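Local structure of uncharacterized protein (Bacteroides ovatus CL02T12C04, 6PTM) at residues A[125-130]-A[533-538]; A[83-88]-A[119-124]; A[52-57]-A[130-135]. The protein probably hydrolyses carrageenan from the chain ends, as an exo-acting carrageenase of glycoside hydrolase family 42. One frame throughout, in Å; residues are numbered along the deposited sequence.

All three contacts use helix 109-139: contact 2 at 119-124, contact 1 at 125-130, contact 3 at 130-135. Contact 2 pairs it with helix 69-90 and contact 3 with helix 44-63. Contact 1 pairs it with helix 534-549, over 400 residues later. The centre of contact 1 lies about 11 Å from that of contact 2 and about 12 Å from that of contact 3; the centres of contacts 2 and 3 are about 19 Å apart. Contact 2 is nested inside the loop closed by contact 3 and closes before contact 1 opens. Contacts 1 and 3 alternate along the chain and share Ser-130. Contact 1 joins the N-terminal helices to the beta-galactosidase-family part of the chain.

Contact 1 of 3, residues A[125-130]-A[533-538]; sequences IEMMNS and QPRIVN
Arg-535 lies with its guanidinium beneath the CB of Glu-126. That carbon sits 3.3 Å above the guanidinium plane, off centre and nearer the NH2 end, and Glu-126 CB is 3.4 Å from Arg-535 NH2. The Glu-126 chain then bends at chi2 (-73°). Its OE1 stays 4.5 Å from Arg-535 NH2. At most a weak, long-range attraction is likely, since the oxygen lies off the guanidinium plane and meets no N-H. Each group has a stronger partner elsewhere. Glu-126 OE2 is hydrogen-bonded to Gln-122, and Arg-535 NE forms a salt bridge with Glu-123. A water at the guanidinium edge accepts from Arg-535 NH2 at 3.1 Å and also bonds to Ser-130 OG, linking the two helices.

The contact packs helix 109-139 of the N-terminal helices against the start of helix 534-549, with the two short axes 47° apart. Gln-533 takes the N-cap position of the second helix. Met-127 points at helix 534-549 where the two backbones come closest, at Arg-535. Its CG is anti to the backbone N (chi1 177°), and the chain stays extended until it bends at chi3. Its CB rests 3.8 Å from Arg-535 CG. Farther out, Met-127 SD meets Asn-538 CB at 3.4 Å and also lies near that residue's amide carbon and nitrogen. The methyl end turns to Pro-534, with Met-127 CE 4.1 Å from Pro-534 CB. Phe-81 of helix 69-90 also touches the proline ring, and Thr-73 and Ala-74 of the same helix touch Asn-538.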
loop_
_atom_site.group_PDB
_atom_site.type_symbol
_atom_site.label_atom_id
_atom_site.label_comp_id
_atom_site.label_asym_id
_atom_site.label_seq_id
_atom_site.Cartn_x
_atom_site.Cartn_y
_atom_site.Cartn_z
ATOM N N ILE A 125 12.280 16.813 -23.829
ATOM C CA ILE A 125 13.130 18.046 -23.915
ATOM C C ILE A 125 13.285 18.631 -22.501
ATOM O O ILE A 125 14.441 18.939 -22.106
ATOM C CB ILE A 125 12.550 19.055 -24.924
ATOM C CG1 ILE A 125 12.655 18.537 -26.369
ATOM C CG2 ILE A 125 13.201 20.437 -24.774
ATOM C CD1 ILE A 125 11.695 19.232 -27.346
ATOM N N GLU A 126 12.188 18.720 -21.743
ATOM C CA GLU A 126 12.228 19.222 -20.342
ATOM C C GLU A 126 13.152 18.310 -19.529
ATOM O O GLU A 126 14.009 18.815 -18.772
ATOM C CB GLU A 126 10.846 19.215 -19.689
ATOM C CG GLU A 126 9.793 20.005 -20.439
ATOM C CD GLU A 126 9.931 21.510 -20.366
ATOM O OE1 GLU A 126 10.726 21.988 -19.534
ATOM O OE2 GLU A 126 9.239 22.202 -21.146
ATOM N N MET A 127 12.997 16.998 -19.700
ATOM C CA MET A 127 13.742 15.986 -18.925
ATOM C C MET A 127 15.234 16.045 -19.281
ATOM O O MET A 127 16.086 15.937 -18.375
ATOM C CB MET A 127 13.160 14.602 -19.215
ATOM C CG MET A 127 13.892 13.485 -18.534
ATOM S SD MET A 127 12.921 11.944 -18.480
ATOM C CE MET A 127 12.859 11.548 -20.228
ATOM N N MET A 128 15.562 16.199 -20.561
ATOM C CA MET A 128 16.977 16.369 -20.976
ATOM C C MET A 128 17.513 17.703 -20.444
ATOM O O MET A 128 18.617 17.680 -19.919
ATOM C CB MET A 128 17.122 16.297 -22.496
ATOM C CG MET A 128 16.696 14.949 -23.112
ATOM S SD MET A 128 17.615 13.524 -22.566
ATOM C CE MET A 128 16.597 12.966 -21.198
ATOM N N ASN A 129 16.756 18.795 -20.502
ATOM C CA ASN A 129 17.228 20.100 -19.964
ATOM C C ASN A 129 17.510 19.945 -18.458
ATOM O O ASN A 129 18.559 20.404 -18.030
ATOM C CB ASN A 129 16.251 21.255 -20.211
ATOM C CG ASN A 129 16.230 21.739 -21.650
ATOM O OD1 ASN A 129 17.173 21.508 -22.395
ATOM N ND2 ASN A 129 15.142 22.370 -22.072
ATOM N N SER A 130 16.627 19.309 -17.674
ATOM C CA SER A 130 16.848 19.085 -16.221
ATOM C C SER A 130 18.103 18.231 -15.997
ATOM O O SER A 130 18.898 18.539 -15.072
ATOM C CB SER A 130 15.614 18.470 -15.552
ATOM O OG SER A 130 14.506 19.372 -15.639
ATOM N N GLN A 533 3.809 9.345 -20.603
ATOM C CA GLN A 533 4.406 10.382 -19.700
ATOM C C GLN A 533 5.867 10.057 -19.388
ATOM O O GLN A 533 6.195 9.498 -18.330
ATOM C CB GLN A 533 3.613 10.495 -18.404
ATOM C CG GLN A 533 2.148 10.835 -18.589
ATOM C CD GLN A 533 1.362 10.597 -17.322
ATOM O OE1 GLN A 533 1.597 9.605 -16.609
ATOM N NE2 GLN A 533 0.422 11.505 -17.045
ATOM N N PRO A 534 6.793 10.470 -20.280
ATOM C CA PRO A 534 8.222 10.183 -20.098
ATOM C C PRO A 534 8.786 10.657 -18.748
ATOM O O PRO A 534 9.592 9.962 -18.227
ATOM C CB PRO A 534 8.908 10.916 -21.260
ATOM C CG PRO A 534 7.808 11.066 -22.295
ATOM C CD PRO A 534 6.526 11.246 -21.501
ATOM N N ARG A 535 8.324 11.795 -18.228
ATOM C CA ARG A 535 8.888 12.379 -16.998
ATOM C C ARG A 535 8.342 11.636 -15.768
ATOM O O ARG A 535 9.112 11.503 -14.793
ATOM C CB ARG A 535 8.688 13.889 -16.953
ATOM C CG ARG A 535 9.672 14.656 -17.826
ATOM C CD ARG A 535 9.809 16.099 -17.443
ATOM N NE ARG A 535 8.596 16.843 -17.676
ATOM C CZ ARG A 535 8.413 18.105 -17.307
ATOM N NH1 ARG A 535 7.244 18.685 -17.507
ATOM N NH2 ARG A 535 9.355 18.765 -16.661
ATOM N N ILE A 536 7.138 11.067 -15.829
ATOM C CA ILE A 536 6.591 10.238 -14.708
ATOM C C ILE A 536 7.354 8.907 -14.631
ATOM O O ILE A 536 7.773 8.510 -13.539
ATOM C CB ILE A 536 5.066 10.042 -14.877
ATOM C CG1 ILE A 536 4.323 11.375 -14.908
ATOM C CG2 ILE A 536 4.480 9.147 -13.799
ATOM C CD1 ILE A 536 4.370 12.124 -13.599
ATOM N N VAL A 537 7.488 8.202 -15.738
ATOM C CA VAL A 537 8.240 6.915 -15.770
ATOM C C VAL A 537 9.644 7.157 -15.195
ATOM O O VAL A 537 10.112 6.378 -14.341
ATOM C CB VAL A 537 8.256 6.355 -17.205
ATOM C CG1 VAL A 537 9.258 5.233 -17.390
ATOM C CG2 VAL A 537 6.871 5.878 -17.571
ATOM N N ASN A 538 10.321 8.201 -15.650
ATOM C CA ASN A 538 11.709 8.486 -15.205
ATOM C C ASN A 538 11.680 8.829 -13.704
ATOM O O ASN A 538 12.563 8.338 -12.986
ATOM C CB ASN A 538 12.382 9.564 -16.051
ATOM C CG ASN A 538 13.719 9.961 -15.469
ATOM O OD1 ASN A 538 14.668 9.163 -15.436
ATOM N ND2 ASN A 538 13.769 11.170 -14.954
HETATM O O HOH W 1 12.214 17.829 -15.911
#

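Contact 2 of 3, residues A[83-88]-A[119-124]; sequences GYAKWD and FERQEI
Glu-120 reaches across to helix 69-90 beside Ala-85. Its CB lies 4.2 Å from the CB of Ala-85, at the level where the two backbones come nearest. CG is anti to the carbonyl carbon (chi1 -68°), and the chain is extended beyond it, which carries the carboxylate past the alanine toward Asp-88. There CD comes within 3.1 Å of Asp-88 OD2. At the tip, OE1 lies 3.5 Å from Ala-85 CA and 2.5 Å from Asp-88 OD2. The other oxygen, OE2, is also near OD2, but these two act as acceptors and form no bond. The carboxylate planes are nearly coplanar, 18° apart, although the two side chains come in roughly perpendicular to each other.

Arg-121 passes Ala-85 on another side from Glu-120. Its chain is extended from CG to NE, and NE packs 3.9 Å from Ala-85 CB. NH2 then comes obliquely to the backbone, 3.8 Å from Ala-85 O. Arg-121 NH2 forms a salt bridge with Glu-89, and NH1 one with Asp-118. Lys-86 NZ lies nearby and has its own partner in Glu-44.

Helices 69-90 and 109-139 run antiparallel here, 162° apart, and the small alanine lets two long side chains pass on its flanks. Arg-511 forms salt bridges with both Asp-88 OD2 and Glu-120 OE2, and Asn-95 bonds to Asp-88 OD1. Arg-511 probably offsets part of the negative charge of the buried pair. With its oxygens so close, one of the two acids is probably protonated; which one is not known.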
loop_
_atom_site.group_PDB
_atom_site.type_symbol
_atom_site.label_atom_id
_atom_site.label_comp_id
_atom_site.label_asym_id
_atom_site.label_seq_id
_atom_site.Cartn_x
_atom_site.Cartn_y
_atom_site.Cartn_z
ATOM N N GLY A 83 10.691 6.440 -29.532
ATOM C CA GLY A 83 10.074 5.394 -30.363
ATOM C C GLY A 83 8.577 5.319 -30.121
ATOM O O GLY A 83 7.807 5.101 -31.098
ATOM N N TYR A 84 8.143 5.526 -28.872
ATOM C CA TYR A 84 6.695 5.501 -28.558
ATOM C C TYR A 84 6.005 6.685 -29.251
ATOM O O TYR A 84 4.907 6.486 -29.809
ATOM C CB TYR A 84 6.470 5.494 -27.047
ATOM C CG TYR A 84 6.876 4.223 -26.344
ATOM C CD1 TYR A 84 7.332 3.106 -27.026
ATOM C CD2 TYR A 84 6.760 4.122 -24.965
ATOM C CE1 TYR A 84 7.675 1.940 -26.363
ATOM C CE2 TYR A 84 7.107 2.966 -24.282
ATOM C CZ TYR A 84 7.546 1.860 -24.977
ATOM O OH TYR A 84 7.867 0.712 -24.302
ATOM N N ALA A 85 6.618 7.876 -29.222
ATOM C CA ALA A 85 6.079 9.084 -29.862
ATOM C C ALA A 85 5.995 8.853 -31.385
ATOM O O ALA A 85 5.002 9.287 -31.982
ATOM C CB ALA A 85 6.920 10.281 -29.541
ATOM N N LYS A 86 6.990 8.199 -31.978
ATOM C CA LYS A 86 7.007 7.873 -33.430
ATOM C C LYS A 86 5.840 6.923 -33.720
ATOM O O LYS A 86 5.105 7.165 -34.662
ATOM C CB LYS A 86 8.350 7.252 -33.844
ATOM C CG LYS A 86 8.573 7.136 -35.348
ATOM C CD LYS A 86 8.153 8.393 -36.090
ATOM C CE LYS A 86 9.058 8.794 -37.227
ATOM N NZ LYS A 86 9.249 10.264 -37.205
ATOM N N TRP A 87 5.648 5.885 -32.913
ATOM C CA TRP A 87 4.433 5.044 -33.010
ATOM C C TRP A 87 3.196 5.931 -32.907
ATOM O O TRP A 87 2.335 5.830 -33.791
ATOM C CB TRP A 87 4.400 3.936 -31.968
ATOM C CG TRP A 87 3.360 2.925 -32.305
ATOM C CD1 TRP A 87 3.516 1.837 -33.109
ATOM C CD2 TRP A 87 1.976 2.954 -31.916
ATOM N NE1 TRP A 87 2.332 1.156 -33.207
ATOM C CE2 TRP A 87 1.366 1.819 -32.493
ATOM C CE3 TRP A 87 1.204 3.808 -31.128
ATOM C CZ2 TRP A 87 0.017 1.516 -32.297
ATOM C CZ3 TRP A 87 -0.118 3.497 -30.907
ATOM C CH2 TRP A 87 -0.706 2.371 -31.501
ATOM N N ASP A 88 3.142 6.843 -31.943
ATOM C CA ASP A 88 1.920 7.651 -31.751
ATOM C C ASP A 88 1.674 8.479 -33.030
ATOM O O ASP A 88 0.519 8.593 -33.470
ATOM C CB ASP A 88 1.968 8.484 -30.463
ATOM C CG ASP A 88 2.030 7.664 -29.174
ATOM O OD1 ASP A 88 1.436 6.568 -29.161
ATOM O OD2 ASP A 88 2.673 8.132 -28.176
ATOM N N PHE A 119 3.766 16.250 -27.320
ATOM C CA PHE A 119 3.708 16.381 -25.843
ATOM C C PHE A 119 4.815 15.484 -25.267
ATOM O O PHE A 119 5.684 15.941 -24.477
ATOM C CB PHE A 119 2.317 16.044 -25.304
ATOM C CG PHE A 119 2.333 15.791 -23.819
ATOM C CD1 PHE A 119 2.465 16.850 -22.940
ATOM C CD2 PHE A 119 2.337 14.490 -23.314
ATOM C CE1 PHE A 119 2.537 16.623 -21.563
ATOM C CE2 PHE A 119 2.412 14.263 -21.949
ATOM C CZ PHE A 119 2.521 15.328 -21.077
ATOM N N GLU A 120 4.881 14.252 -25.763
ATOM C CA GLU A 120 5.908 13.282 -25.346
ATOM C C GLU A 120 7.292 13.831 -25.692
ATOM O O GLU A 120 8.172 13.716 -24.824
ATOM C CB GLU A 120 5.643 11.913 -25.945
ATOM C CG GLU A 120 4.400 11.299 -25.349
ATOM C CD GLU A 120 3.974 10.047 -26.082
ATOM O OE1 GLU A 120 3.856 10.130 -27.328
ATOM O OE2 GLU A 120 3.763 8.988 -25.403
ATOM N N ARG A 121 7.478 14.424 -26.875
ATOM C CA ARG A 121 8.810 14.955 -27.237
ATOM C C ARG A 121 9.127 16.162 -26.341
ATOM O O ARG A 121 10.298 16.316 -25.943
ATOM C CB ARG A 121 8.852 15.244 -28.740
ATOM C CG ARG A 121 8.876 13.994 -29.594
ATOM C CD ARG A 121 8.343 14.278 -30.999
ATOM N NE ARG A 121 8.294 13.083 -31.813
ATOM C CZ ARG A 121 7.440 12.879 -32.804
ATOM N NH1 ARG A 121 6.545 13.790 -33.106
ATOM N NH2 ARG A 121 7.453 11.733 -33.451
ATOM N N GLN A 122 8.127 16.977 -26.015
ATOM C CA GLN A 122 8.360 18.174 -25.181
ATOM C C GLN A 122 8.725 17.717 -23.765
ATOM O O GLN A 122 9.621 18.362 -23.140
ATOM C CB GLN A 122 7.163 19.125 -25.205
ATOM C CG GLN A 122 7.450 20.416 -24.454
ATOM C CD GLN A 122 8.600 21.209 -25.042
ATOM O OE1 GLN A 122 8.803 21.275 -26.255
ATOM N NE2 GLN A 122 9.355 21.848 -24.176
ATOM N N GLU A 123 8.065 16.663 -23.260
ATOM C CA GLU A 123 8.403 16.080 -21.937
ATOM C C GLU A 123 9.852 15.593 -21.988
ATOM O O GLU A 123 10.564 15.825 -21.034
ATOM C CB GLU A 123 7.429 14.967 -21.572
ATOM C CG GLU A 123 6.059 15.513 -21.255
ATOM C CD GLU A 123 6.024 16.322 -19.983
ATOM O OE1 GLU A 123 6.236 15.722 -18.894
ATOM O OE2 GLU A 123 5.763 17.544 -20.077
ATOM N N ILE A 124 10.277 14.955 -23.080
ATOM C CA ILE A 124 11.688 14.485 -23.217
ATOM C C ILE A 124 12.639 15.701 -23.184
ATOM O O ILE A 124 13.669 15.604 -22.521
ATOM C CB ILE A 124 11.838 13.643 -24.487
ATOM C CG1 ILE A 124 11.059 12.324 -24.361
ATOM C CG2 ILE A 124 13.308 13.442 -24.815
ATOM C CD1 ILE A 124 10.900 11.556 -25.664
#

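Contact 3 of 3, residues A[52-57]-A[130-135]; sequences NELRKL and SSISEL
The N-terminal helices of the protein pack side by side, and here helix 44-63 lies along helix 109-139. The two run roughly parallel, their short axes 27° apart and 9.8 Å at closest approach. Ile-132 carries much of the contact. Its CG1 is anti to the carbonyl carbon (chi1 -66°) and projects to Leu-54, meeting CD1 of that leucine at 4.0 Å. From CG1 the chain goes on to CD1, which sits over one face of the Glu-53 carboxylate, 3.7 Å from Glu-53 CD. The extended Glu-53 chain, with CG anti to the backbone N, lays the group there. The other branch, Ile-132 CG2, faces Leu-57 CD2.

The same Leu-57 CD2 also touches the backbone O of Ile-132 (3.6 Å) and Leu-135 CB (3.8 Å). The two leucines run antiparallel alongside each other, with Leu-135 CD2 3.8 Å from Leu-57 CG. On the flank toward helix 69-90, Leu-54 CD2 packs 3.6 Å from Ser-131 CB. The hydroxyl of Ser-131 is bonded to the backbone O of Met-127, one turn earlier in its own helix. Met-128 also touches Leu-54, and Ala-74 touches Ser-131.

The contact is mainly apolar: leucine and isoleucine branches pack by van der Waals contact, the serine hydroxyl is satisfied within its helix, and the Glu-53 carboxylate covers the methyl end of Ile-132 at the exposed margin.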
loop_
_atom_site.group_PDB
_atom_site.type_symbol
_atom_site.label_atom_id
_atom_site.label_comp_id
_atom_site.label_asym_id
_atom_site.label_seq_id
_atom_site.Cartn_x
_atom_site.Cartn_y
_atom_site.Cartn_z
ATOM N N ASN A 52 21.165 13.584 -27.657
ATOM C CA ASN A 52 22.594 13.433 -28.050
ATOM C C ASN A 52 23.459 14.255 -27.088
ATOM O O ASN A 52 24.539 13.814 -26.753
ATOM C CB ASN A 52 22.835 13.840 -29.507
ATOM C CG ASN A 52 22.121 12.953 -30.512
ATOM O OD1 ASN A 52 21.778 11.799 -30.231
ATOM N ND2 ASN A 52 21.882 13.477 -31.706
ATOM N N GLU A 53 22.998 15.424 -26.663
ATOM C CA GLU A 53 23.780 16.329 -25.786
ATOM C C GLU A 53 23.957 15.625 -24.431
ATOM O O GLU A 53 25.120 15.486 -23.972
ATOM C CB GLU A 53 23.072 17.678 -25.700
ATOM C CG GLU A 53 23.937 18.812 -25.159
ATOM C CD GLU A 53 23.185 20.084 -24.815
ATOM O OE1 GLU A 53 22.181 20.359 -25.465
ATOM O OE2 GLU A 53 23.602 20.793 -23.880
ATOM N N LEU A 54 22.859 15.141 -23.833
ATOM C CA LEU A 54 22.933 14.409 -22.542
ATOM C C LEU A 54 23.829 13.184 -22.677
ATOM O O LEU A 54 24.612 12.956 -21.753
ATOM C CB LEU A 54 21.552 13.991 -22.034
ATOM C CG LEU A 54 21.609 13.311 -20.665
ATOM C CD1 LEU A 54 22.311 14.198 -19.638
ATOM C CD2 LEU A 54 20.219 12.919 -20.188
ATOM N N ARG A 55 23.744 12.438 -23.786
ATOM C CA ARG A 55 24.561 11.211 -23.999
ATOM C C ARG A 55 26.058 11.552 -23.966
ATOM O O ARG A 55 26.820 10.785 -23.354
ATOM C CB ARG A 55 24.238 10.507 -25.323
ATOM C CG ARG A 55 25.005 9.210 -25.520
ATOM C CD ARG A 55 24.746 8.568 -26.873
ATOM N NE ARG A 55 23.379 8.038 -26.856
ATOM C CZ ARG A 55 22.329 8.564 -27.476
ATOM N NH1 ARG A 55 22.467 9.620 -28.259
ATOM N NH2 ARG A 55 21.136 7.994 -27.352
ATOM N N LYS A 56 26.487 12.652 -24.584
ATOM C CA LYS A 56 27.923 13.036 -24.533
ATOM C C LYS A 56 28.275 13.528 -23.121
ATOM O O LYS A 56 29.372 13.245 -22.660
ATOM C CB LYS A 56 28.238 14.117 -25.566
ATOM C CG LYS A 56 27.692 13.832 -26.954
ATOM C CD LYS A 56 28.659 14.141 -28.048
ATOM C CE LYS A 56 29.110 15.583 -28.028
ATOM N NZ LYS A 56 28.275 16.410 -28.926
ATOM N N LEU A 57 27.393 14.264 -22.452
ATOM C CA LEU A 57 27.699 14.813 -21.102
ATOM C C LEU A 57 27.867 13.646 -20.132
ATOM O O LEU A 57 28.782 13.679 -19.295
ATOM C CB LEU A 57 26.575 15.750 -20.650
ATOM C CG LEU A 57 26.877 16.530 -19.373
ATOM C CD1 LEU A 57 28.026 17.503 -19.603
ATOM C CD2 LEU A 57 25.636 17.284 -18.919
ATOM N N SER A 130 16.627 19.309 -17.674
ATOM C CA SER A 130 16.848 19.085 -16.221
ATOM C C SER A 130 18.103 18.231 -15.997
ATOM O O SER A 130 18.898 18.539 -15.072
ATOM C CB SER A 130 15.614 18.470 -15.552
ATOM O OG SER A 130 14.506 19.372 -15.639
ATOM N N SER A 131 18.245 17.136 -16.736
ATOM C CA SER A 131 19.373 16.186 -16.605
ATOM C C SER A 131 20.673 16.921 -16.932
ATOM O O SER A 131 21.578 16.842 -16.109
ATOM C CB SER A 131 19.200 14.976 -17.472
ATOM O OG SER A 131 17.978 14.311 -17.142
ATOM N N ILE A 132 20.725 17.631 -18.067
ATOM C CA ILE A 132 21.950 18.379 -18.482
ATOM C C ILE A 132 22.303 19.416 -17.404
ATOM O O ILE A 132 23.459 19.425 -16.975
ATOM C CB ILE A 132 21.781 18.989 -19.887
ATOM C CG1 ILE A 132 21.658 17.896 -20.956
ATOM C CG2 ILE A 132 22.917 19.959 -20.177
ATOM C CD1 ILE A 132 21.094 18.375 -22.268
ATOM N N SER A 133 21.348 20.221 -16.939
ATOM C CA SER A 133 21.592 21.237 -15.878
ATOM C C SER A 133 22.125 20.585 -14.612
ATOM O O SER A 133 23.087 21.112 -14.020
ATOM C CB SER A 133 20.363 21.973 -15.568
ATOM O OG SER A 133 20.035 22.699 -16.714
ATOM N N GLU A 134 21.486 19.510 -14.183
ATOM C CA GLU A 134 21.895 18.863 -12.930
ATOM C C GLU A 134 23.322 18.333 -13.088
ATOM O O GLU A 134 24.174 18.635 -12.229
ATOM C CB GLU A 134 20.968 17.725 -12.498
ATOM C CG GLU A 134 21.426 17.123 -11.168
ATOM C CD GLU A 134 20.481 16.133 -10.514
ATOM O OE1 GLU A 134 19.418 15.915 -11.076
ATOM O OE2 GLU A 134 20.857 15.533 -9.465
ATOM N N LEU A 135 23.586 17.532 -14.114
ATOM C CA LEU A 135 24.923 16.898 -14.260
ATOM C C LEU A 135 26.028 17.965 -14.420
ATOM O O LEU A 135 27.119 17.744 -13.844
ATOM C CB LEU A 135 24.874 15.924 -15.436
ATOM C CG LEU A 135 26.065 14.982 -15.565
ATOM C CD1 LEU A 135 26.372 14.254 -14.263
ATOM C CD2 LEU A 135 25.822 13.985 -16.701
#